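Local coordinates for protein putative glucoamylase (PDB 4QT9) that is a putative glucoamylase with an alpha/alpha toroid fold, and so probably hydrolyses glycosidic bonds in alpha-glucans or related sugars, at residues R107-Y112 / W175-K180; L169-D174 / S218-V223. All blocks are in the same frame, centred on the assembly; numbering follows the deposited sequence. Where two conformers were deposited one is given.

Contact 1 of 2, residues R107-Y112 / W175-K180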
ATOM      1  N   ARG A 107      10.630  17.910  -1.910  1.00 29.33           N
ATOM      2  CA  ARG A 107       9.333  18.013  -1.231  0.70 28.96           C
ATOM      3  C   ARG A 107       8.573  19.195  -1.809  1.00 32.78           C
ATOM      4  O   ARG A 107       9.196  20.142  -2.280  1.00 33.17           O
ATOM      5  CB  ARG A 107       9.474  18.194   0.299  0.70 29.96           C
ATOM      6  CG  ARG A 107      10.328  17.160   1.003  0.70 42.24           C
ATOM      7  CD  ARG A 107      10.357  17.358   2.506  0.70 40.16           C
ATOM      8  NE  ARG A 107       9.111  16.910   3.134  0.70 43.52           N
ATOM      9  CZ  ARG A 107       8.941  16.792   4.448  0.70 46.60           C
ATOM     10  NH1 ARG A 107       9.932  17.089   5.283  0.70 21.75           N
ATOM     11  NH2 ARG A 107       7.777  16.376   4.939  0.70 19.65           N
ATOM     12  N   PHE A 108       7.234  19.138  -1.778  1.00 27.78           N
ATOM     13  CA  PHE A 108       6.328  20.144  -2.329  1.00 25.09           C
ATOM     14  C   PHE A 108       5.263  20.397  -1.309  1.00 27.32           C
ATOM     15  O   PHE A 108       4.368  19.581  -1.128  1.00 27.16           O
ATOM     16  CB  PHE A 108       5.776  19.633  -3.692  1.00 24.74           C
ATOM     17  CG  PHE A 108       6.885  19.164  -4.613  1.00 24.67           C
ATOM     18  CD1 PHE A 108       7.349  17.852  -4.560  1.00 25.78           C
ATOM     19  CD2 PHE A 108       7.570  20.069  -5.419  1.00 26.04           C
ATOM     20  CE1 PHE A 108       8.423  17.439  -5.351  1.00 24.95           C
ATOM     21  CE2 PHE A 108       8.623  19.649  -6.233  1.00 26.72           C
ATOM     22  CZ  PHE A 108       9.034  18.332  -6.197  1.00 23.02           C
ATOM     23  N   HIS A 109       5.446  21.489  -0.548  1.00 26.10           N
ATOM     24  CA  HIS A 109       4.626  21.907   0.607  1.00 25.19           C
ATOM     25  C   HIS A 109       4.624  20.748   1.614  1.00 28.04           C
ATOM     26  O   HIS A 109       3.578  20.329   2.091  1.00 27.98           O
ATOM     27  CB  HIS A 109       3.208  22.355   0.188  1.00 25.27           C
ATOM     28  CG  HIS A 109       3.186  23.718  -0.422  1.00 28.87           C
ATOM     29  ND1 HIS A 109       3.096  24.854   0.357  1.00 30.32           N
ATOM     30  CD2 HIS A 109       3.262  24.086  -1.719  1.00 30.64           C
ATOM     31  CE1 HIS A 109       3.110  25.872  -0.485  1.00 30.37           C
ATOM     32  NE2 HIS A 109       3.217  25.462  -1.744  1.00 30.94           N
ATOM     33  N   GLY A 110       5.810  20.182   1.839  1.00 24.40           N
ATOM     34  CA  GLY A 110       5.998  19.071   2.764  1.00 24.23           C
ATOM     35  C   GLY A 110       5.631  17.698   2.233  1.00 28.15           C
ATOM     36  O   GLY A 110       6.002  16.695   2.844  1.00 29.70           O
ATOM     37  N   ALA A 111       4.881  17.630   1.120  1.00 22.36           N
ATOM     38  CA  ALA A 111       4.466  16.361   0.538  1.00 21.54           C
ATOM     39  C   ALA A 111       5.576  15.802  -0.372  1.00 25.85           C
ATOM     40  O   ALA A 111       6.342  16.558  -0.972  1.00 25.32           O
ATOM     41  CB  ALA A 111       3.161  16.521  -0.246  1.00 21.65           C
ATOM     42  N   TYR A 112       5.641  14.482  -0.491  1.00 22.89           N
ATOM     43  CA  TYR A 112       6.663  13.864  -1.328  0.50 21.37           C
ATOM     44  C   TYR A 112       6.115  13.544  -2.723  1.00 27.42           C
ATOM     45  O   TYR A 112       4.910  13.306  -2.883  1.00 25.88           O
ATOM     46  CB  TYR A 112       7.241  12.621  -0.646  0.50 20.01           C
ATOM     47  CG  TYR A 112       8.160  12.966   0.509  0.50 20.77           C
ATOM     48  CD1 TYR A 112       9.466  13.398   0.282  0.50 22.25           C
ATOM     49  CD2 TYR A 112       7.713  12.901   1.826  0.50 20.91           C
ATOM     50  CE1 TYR A 112      10.326  13.697   1.340  0.50 21.84           C
ATOM     51  CE2 TYR A 112       8.555  13.224   2.892  0.50 21.14           C
ATOM     52  CZ  TYR A 112       9.864  13.615   2.640  0.50 26.78           C
ATOM     53  OH  TYR A 112      10.717  13.905   3.668  0.50 25.12           O
ATOM     54  N   TRP A 175      -0.704  19.026   4.823  1.00 22.86           N
ATOM     55  CA  TRP A 175      -1.908  18.404   4.231  1.00 23.40           C
ATOM     56  C   TRP A 175      -2.925  19.485   3.840  1.00 28.38           C
ATOM     57  O   TRP A 175      -3.539  19.405   2.774  1.00 27.12           O
ATOM     58  CB  TRP A 175      -2.567  17.391   5.198  1.00 22.13           C
ATOM     59  CG  TRP A 175      -1.609  16.406   5.793  1.00 23.33           C
ATOM     60  CD1 TRP A 175      -0.899  16.547   6.949  1.00 26.25           C
ATOM     61  CD2 TRP A 175      -1.188  15.157   5.208  1.00 23.33           C
ATOM     62  NE1 TRP A 175      -0.104  15.439   7.155  1.00 25.85           N
ATOM     63  CE2 TRP A 175      -0.264  14.568   6.102  1.00 27.41           C
ATOM     64  CE3 TRP A 175      -1.552  14.448   4.044  1.00 24.31           C
ATOM     65  CZ2 TRP A 175       0.343  13.323   5.842  1.00 26.82           C
ATOM     66  CZ3 TRP A 175      -0.942  13.222   3.780  1.00 25.21           C
ATOM     67  CH2 TRP A 175      -0.036  12.657   4.687  1.00 25.71           C
ATOM     68  N   ASP A 176      -3.055  20.523   4.696  1.00 24.26           N
ATOM     69  CA  ASP A 176      -4.015  21.600   4.517  1.00 24.47           C
ATOM     70  C   ASP A 176      -3.772  22.362   3.213  1.00 27.61           C
ATOM     71  O   ASP A 176      -4.735  22.821   2.607  1.00 28.71           O
ATOM     72  CB  ASP A 176      -3.988  22.541   5.729  1.00 26.89           C
ATOM     73  CG  ASP A 176      -5.022  23.635   5.663  1.00 31.98           C
ATOM     74  OD1 ASP A 176      -6.177  23.387   6.085  1.00 32.56           O
ATOM     75  OD2 ASP A 176      -4.675  24.748   5.203  1.00 30.01           O
ATOM     76  N   TRP A 177      -2.521  22.500   2.778  1.00 22.98           N
ATOM     77  CA  TRP A 177      -2.224  23.159   1.498  1.00 23.04           C
ATOM     78  C   TRP A 177      -2.986  22.497   0.335  1.00 25.25           C
ATOM     79  O   TRP A 177      -3.445  23.183  -0.566  1.00 26.41           O
ATOM     80  CB  TRP A 177      -0.708  23.116   1.197  1.00 21.77           C
ATOM     81  CG  TRP A 177      -0.366  23.601  -0.179  1.00 23.31           C
ATOM     82  CD1 TRP A 177      -0.224  22.840  -1.300  1.00 26.34           C
ATOM     83  CD2 TRP A 177      -0.346  24.964  -0.614  1.00 24.08           C
ATOM     84  NE1 TRP A 177      -0.046  23.648  -2.401  1.00 26.43           N
ATOM     85  CE2 TRP A 177      -0.083  24.957  -2.002  1.00 28.01           C
ATOM     86  CE3 TRP A 177      -0.446  26.201   0.051  1.00 25.84           C
ATOM     87  CZ2 TRP A 177       0.067  26.134  -2.742  1.00 28.25           C
ATOM     88  CZ3 TRP A 177      -0.278  27.372  -0.681  1.00 28.53           C
ATOM     89  CH2 TRP A 177      -0.044  27.333  -2.064  1.00 29.38           C
ATOM     90  N   TYR A 178      -3.090  21.167   0.351  1.00 21.08           N
ATOM     91  CA  TYR A 178      -3.682  20.369  -0.705  1.00 19.97           C
ATOM     92  C   TYR A 178      -5.221  20.456  -0.731  1.00 24.49           C
ATOM     93  O   TYR A 178      -5.849  19.782  -1.529  1.00 24.29           O
ATOM     94  CB  TYR A 178      -3.160  18.931  -0.601  1.00 21.53           C
ATOM     95  CG  TYR A 178      -1.717  18.828  -1.082  1.00 22.97           C
ATOM     96  CD1 TYR A 178      -0.662  19.264  -0.284  1.00 23.90           C
ATOM     97  CD2 TYR A 178      -1.414  18.322  -2.345  1.00 22.76           C
ATOM     98  CE1 TYR A 178       0.656  19.249  -0.750  1.00 22.05           C
ATOM     99  CE2 TYR A 178      -0.099  18.282  -2.811  1.00 23.34           C
ATOM    100  CZ  TYR A 178       0.931  18.784  -2.021  1.00 26.83           C
ATOM    101  OH  TYR A 178       2.237  18.752  -2.456  1.00 25.23           O
ATOM    102  N   ARG A 179      -5.821  21.369   0.067  1.00 22.74           N
ATOM    103  CA  ARG A 179      -7.241  21.663   0.017  1.00 23.04           C
ATOM    104  C   ARG A 179      -7.478  22.737  -1.050  1.00 27.33           C
ATOM    105  O   ARG A 179      -8.620  23.173  -1.220  1.00 27.14           O
ATOM    106  CB  ARG A 179      -7.768  22.159   1.375  1.00 24.53           C
ATOM    107  CG  ARG A 179      -7.769  21.158   2.522  1.00 24.60           C
ATOM    108  CD  ARG A 179      -8.071  21.899   3.817  1.00 21.44           C
ATOM    109  NE  ARG A 179      -9.412  22.497   3.824  1.00 26.68           N
ATOM    110  CZ  ARG A 179      -9.802  23.457   4.651  1.00 34.43           C
ATOM    111  NH1 ARG A 179      -8.955  23.966   5.533  1.00 25.16           N
ATOM    112  NH2 ARG A 179     -11.044  23.928   4.595  1.00 21.02           N
ATOM    113  N   LYS A 180      -6.382  23.230  -1.707  1.00 23.00           N
ATOM    114  CA  LYS A 180      -6.415  24.238  -2.785  1.00 23.69           C
ATOM    115  C   LYS A 180      -7.177  25.502  -2.325  1.00 30.42           C
ATOM    116  O   LYS A 180      -8.278  25.779  -2.794  1.00 32.00           O
ATOM    117  CB  LYS A 180      -7.039  23.624  -4.065  1.00 24.61           C
ATOM    118  CG  LYS A 180      -7.037  24.529  -5.293  1.00 30.63           C
ATOM    119  CD  LYS A 180      -7.702  23.834  -6.487  1.00 33.17           C
ATOM    120  CE  LYS A 180      -7.977  24.820  -7.587  1.00 44.28           C
ATOM    121  NZ  LYS A 180      -8.496  24.146  -8.799  1.00 52.08           N
TER
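Phe108 meets Tyr178 through its backbone: the phenol OH donates a hydrogen bond of 2.6 Å from Tyr178 OH to Phe108 O. The donor stands 41° above the carbonyl plane, while Ala111 N reaches the same oxygen from the opposite face. That second bond, together with Phe108 N to Ala111 O, closes a type I' beta turn from Phe108 to Ala111, so the phenol adds a further bond to an oxygen that already accepts within the turn. Next comes His109, which sits at the turn's outer corner and gives the largest share of its segment's buried surface. Its imidazole lies face to face on the five-membered ring of Trp177, with planes 5° apart and centroids separated by 3.5 Å. CG and CD2 lie over the pyrrole atoms; NE2 and CE1 reach on toward the benzo ring, with His109 NE2 3.3 Å from Trp177 CE2. CG of Trp177 is anti to its backbone N (chi1 172°), which leaves that atom 3.6 Å from His109 CG, and Trp190 packs edge-to-face against both rings. Gly110 takes no part across the contact, but in the conformer given Arg107 NH2 holds Gly110 O at 2.8 Å in the carbonyl plane, on a lone pair. Ala111 then sets its methyl beside the phenol, with Ala111 CB 3.6 Å from Tyr178 CZ. This is a tight turn docked on a short 3-10 segment, 176-179, by one aromatic stack and one hydrogen bond. Phe108 O is gripped by two donors, one from its own turn and one from across the contact, and the electron-rich indole against the imidazole would probably favour a protonated histidine modestly, if other surroundings allow it.

Contact 2 of 2, residues L169-D174 / S218-V223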
ATOM      1  N   LEU A 169       9.652  15.137  10.051  1.00 22.63           N
ATOM      2  CA  LEU A 169       9.204  14.960   8.678  1.00 20.86           C
ATOM      3  C   LEU A 169       7.696  14.907   8.613  1.00 23.48           C
ATOM      4  O   LEU A 169       7.138  15.456   7.675  1.00 23.14           O
ATOM      5  CB  LEU A 169       9.787  13.674   8.029  1.00 21.11           C
ATOM      6  CG  LEU A 169      11.333  13.625   7.842  1.00 26.26           C
ATOM      7  CD1 LEU A 169      11.800  12.201   7.538  1.00 27.20           C
ATOM      8  CD2 LEU A 169      11.807  14.588   6.762  1.00 28.41           C
ATOM      9  N   TRP A 170       7.055  14.181   9.564  1.00 19.13           N
ATOM     10  CA  TRP A 170       5.605  14.027   9.717  1.00 19.25           C
ATOM     11  C   TRP A 170       5.001  15.430   9.969  1.00 22.06           C
ATOM     12  O   TRP A 170       4.052  15.812   9.281  1.00 22.53           O
ATOM     13  CB  TRP A 170       5.284  13.024  10.874  1.00 17.87           C
ATOM     14  CG  TRP A 170       3.921  13.120  11.540  1.00 18.67           C
ATOM     15  CD1 TRP A 170       3.677  13.361  12.865  1.00 21.80           C
ATOM     16  CD2 TRP A 170       2.624  12.943  10.918  1.00 17.62           C
ATOM     17  NE1 TRP A 170       2.317  13.336  13.112  1.00 21.34           N
ATOM     18  CE2 TRP A 170       1.651  13.069  11.934  1.00 21.97           C
ATOM     19  CE3 TRP A 170       2.198  12.715   9.601  1.00 18.92           C
ATOM     20  CZ2 TRP A 170       0.275  12.907  11.684  1.00 20.85           C
ATOM     21  CZ3 TRP A 170       0.829  12.586   9.345  1.00 20.60           C
ATOM     22  CH2 TRP A 170      -0.115  12.696  10.378  1.00 21.17           C
ATOM     23  N   ARG A 171       5.592  16.218  10.889  1.00 17.18           N
ATOM     24  CA  ARG A 171       5.076  17.572  11.202  1.00 17.29           C
ATOM     25  C   ARG A 171       5.236  18.566  10.034  1.00 25.46           C
ATOM     26  O   ARG A 171       4.518  19.574   9.988  1.00 25.66           O
ATOM     27  CB  ARG A 171       5.732  18.146  12.455  1.00 19.29           C
ATOM     28  CG  ARG A 171       5.231  17.475  13.701  1.00 23.98           C
ATOM     29  CD  ARG A 171       5.968  17.933  14.932  1.00 27.33           C
ATOM     30  NE  ARG A 171       5.323  17.356  16.102  1.00 32.98           N
ATOM     31  CZ  ARG A 171       4.344  17.942  16.783  1.00 42.14           C
ATOM     32  NH1 ARG A 171       3.936  19.163  16.456  1.00 27.51           N
ATOM     33  NH2 ARG A 171       3.774  17.319  17.803  1.00 27.00           N
ATOM     34  N   GLU A 172       6.147  18.266   9.084  1.00 24.05           N
ATOM     35  CA  GLU A 172       6.410  19.142   7.948  0.60 24.04           C
ATOM     36  C   GLU A 172       5.420  18.918   6.791  1.00 28.42           C
ATOM     37  O   GLU A 172       5.297  19.794   5.928  1.00 30.55           O
ATOM     38  CB  GLU A 172       7.859  18.987   7.472  0.60 25.17           C
ATOM     39  CG  GLU A 172       8.827  19.774   8.338  0.60 39.09           C
ATOM     40  CD  GLU A 172      10.308  19.600   8.048  0.60 56.62           C
ATOM     41  OE1 GLU A 172      10.709  18.536   7.516  0.60 34.95           O
ATOM     42  OE2 GLU A 172      11.077  20.527   8.396  0.60 48.50           O
ATOM     43  N   VAL A 173       4.677  17.803   6.780  1.00 22.78           N
ATOM     44  CA  VAL A 173       3.700  17.596   5.676  1.00 21.60           C
ATOM     45  C   VAL A 173       2.523  18.561   5.811  1.00 25.67           C
ATOM     46  O   VAL A 173       1.735  18.453   6.763  1.00 22.86           O
ATOM     47  CB  VAL A 173       3.175  16.150   5.490  1.00 23.68           C
ATOM     48  CG1 VAL A 173       2.313  16.056   4.227  1.00 22.09           C
ATOM     49  CG2 VAL A 173       4.322  15.144   5.428  1.00 23.23           C
ATOM     50  N   ASP A 174       2.391  19.488   4.829  1.00 22.70           N
ATOM     51  CA  ASP A 174       1.297  20.470   4.862  1.00 22.00           C
ATOM     52  C   ASP A 174       0.057  19.912   4.132  1.00 25.38           C
ATOM     53  O   ASP A 174      -0.208  20.277   2.972  1.00 23.52           O
ATOM     54  CB  ASP A 174       1.733  21.828   4.281  1.00 23.29           C
ATOM     55  CG  ASP A 174       0.751  22.987   4.532  1.00 27.64           C
ATOM     56  OD1 ASP A 174      -0.411  22.720   4.926  1.00 28.31           O
ATOM     57  OD2 ASP A 174       1.140  24.146   4.329  1.00 26.13           O
ATOM     58  N   SER A 218      -2.769  15.250  11.532  1.00 21.86           N
ATOM     59  CA  SER A 218      -1.592  16.118  11.562  1.00 20.97           C
ATOM     60  C   SER A 218      -1.613  17.056  12.752  1.00 23.74           C
ATOM     61  O   SER A 218      -2.613  17.770  12.959  1.00 21.38           O
ATOM     62  CB  SER A 218      -1.453  16.912  10.276  1.00 22.84           C
ATOM     63  OG  SER A 218      -0.348  17.791  10.385  1.00 27.04           O
ATOM     64  N   PRO A 219      -0.534  17.038  13.578  1.00 21.83           N
ATOM     65  CA  PRO A 219      -0.513  17.903  14.754  1.00 21.20           C
ATOM     66  C   PRO A 219      -0.143  19.358  14.395  1.00 24.92           C
ATOM     67  O   PRO A 219      -0.205  20.246  15.272  1.00 21.71           O
ATOM     68  CB  PRO A 219       0.549  17.246  15.628  1.00 23.46           C
ATOM     69  CG  PRO A 219       1.563  16.751  14.634  1.00 27.10           C
ATOM     70  CD  PRO A 219       0.709  16.236  13.487  1.00 23.36           C
ATOM     71  N   THR A 220       0.176  19.624  13.112  1.00 21.39           N
ATOM     72  CA  THR A 220       0.590  20.986  12.696  1.00 23.06           C
ATOM     73  C   THR A 220      -0.256  21.551  11.540  1.00 27.53           C
ATOM     74  O   THR A 220      -0.578  22.736  11.544  1.00 26.23           O
ATOM     75  CB  THR A 220       2.054  20.946  12.248  1.00 25.06           C
ATOM     76  OG1 THR A 220       2.192  19.813  11.382  1.00 26.75           O
ATOM     77  CG2 THR A 220       3.018  20.825  13.418  1.00 24.89           C
ATOM     78  N   HIS A 221      -0.546  20.722  10.522  1.00 23.25           N
ATOM     79  CA  HIS A 221      -1.285  21.180   9.346  1.00 22.56           C
ATOM     80  C   HIS A 221      -2.498  20.308   9.092  1.00 27.05           C
ATOM     81  O   HIS A 221      -2.814  19.984   7.942  1.00 26.47           O
ATOM     82  CB  HIS A 221      -0.352  21.198   8.120  1.00 22.85           C
ATOM     83  CG  HIS A 221       0.863  22.063   8.302  1.00 25.98           C
ATOM     84  ND1 HIS A 221       0.787  23.442   8.227  1.00 27.59           N
ATOM     85  CD2 HIS A 221       2.155  21.708   8.496  1.00 27.07           C
ATOM     86  CE1 HIS A 221       2.019  23.882   8.426  1.00 27.24           C
ATOM     87  NE2 HIS A 221       2.874  22.871   8.601  1.00 27.55           N
ATOM     88  N   GLY A 222      -3.167  19.930  10.181  1.00 25.32           N
ATOM     89  CA  GLY A 222      -4.376  19.107  10.159  1.00 24.32           C
ATOM     90  C   GLY A 222      -5.538  19.788   9.461  1.00 29.05           C
ATOM     91  O   GLY A 222      -5.637  21.017   9.455  1.00 30.20           O
ATOM     92  N   VAL A 223      -6.407  18.997   8.838  1.00 23.62           N
ATOM     93  CA  VAL A 223      -7.530  19.559   8.119  1.00 22.58           C
ATOM     94  C   VAL A 223      -8.823  19.486   8.961  1.00 27.58           C
ATOM     95  O   VAL A 223      -8.945  18.586   9.804  1.00 27.96           O
ATOM     96  CB  VAL A 223      -7.720  18.868   6.739  1.00 23.64           C
ATOM     97  CG1 VAL A 223      -6.467  18.998   5.885  1.00 23.33           C
ATOM     98  CG2 VAL A 223      -8.149  17.414   6.884  1.00 22.05           C
TER
HETATM   99  O   HOH W   1       1.623  16.963   8.799  1.00 19.19           O
HETATM  100  O   HOH W   2       1.669  21.610  16.748  1.00 28.79           O
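Arg171 lays its guanidinium over the ring of Pro219, with Pro219 CG 3.7 Å from Arg171 CZ and over the centre of the flat group. The side chain runs extended from CG to NE to get there; NE makes a salt bridge with Asp167 one turn back, and NH1 is weakly held by a water that also donates to Pro219 O. Pro219 also meets Trp170: its CD lies 3.3 Å from Trp170 NE1, whose hydrogen-bond partner is Asp419. The backbone of Arg171 is used too. Thr220 OG1 donates to Arg171 O at 2.7 Å, from 16° off the carbonyl plane, and chi1 of 46° sets that hydroxyl between the backbone N and the carbonyl carbon. Ser218 OG accepts from His221 N, forming an ST motif, and donates to a water that in turn donates to Trp170 O and Val173 O. Farther along, the carboxylate of Asp174 stacks on one face of the His221 imidazole, planes 27° apart, with Asp174 CG 3.7 Å from His221 ND1. Asp174 OD1 is also bonded to Trp177 N. An alanine at His221 would probably leave the Asp174 carboxylate without its stacking partner and open a gap beside Arg171 O, which the ring's CD2 approaches edge-on. The contact joins the C-terminal end of helix 157-172 to the loop that leaves helix 209-217 and leads into helix 225-232, while Trp170 reaches inward between helices 135-152 and 209-217.

The two contacts share one run of chain: 169-174 passes directly into 175-180, while 107-112 and 218-223 come from before and after it. Their centres lie about 9 Å apart. In the conformers given, Arg107 NH1 lies 2.8 Å from Glu172 OE1 in a salt bridge, and Arg107 NH2 makes a probable hydrogen bond with Leu169 O at 3.0 Å. Packing adds to this, as Trp175 CD1 comes 3.4 Å from Ser218 CB. Asp174 spans both, since it stacks in contact 2 while its backbone pairs with His109 of contact 1. Contacts 1 and 2 are centred about 20 and 21 Å from the centre of the chain, on the same side of it.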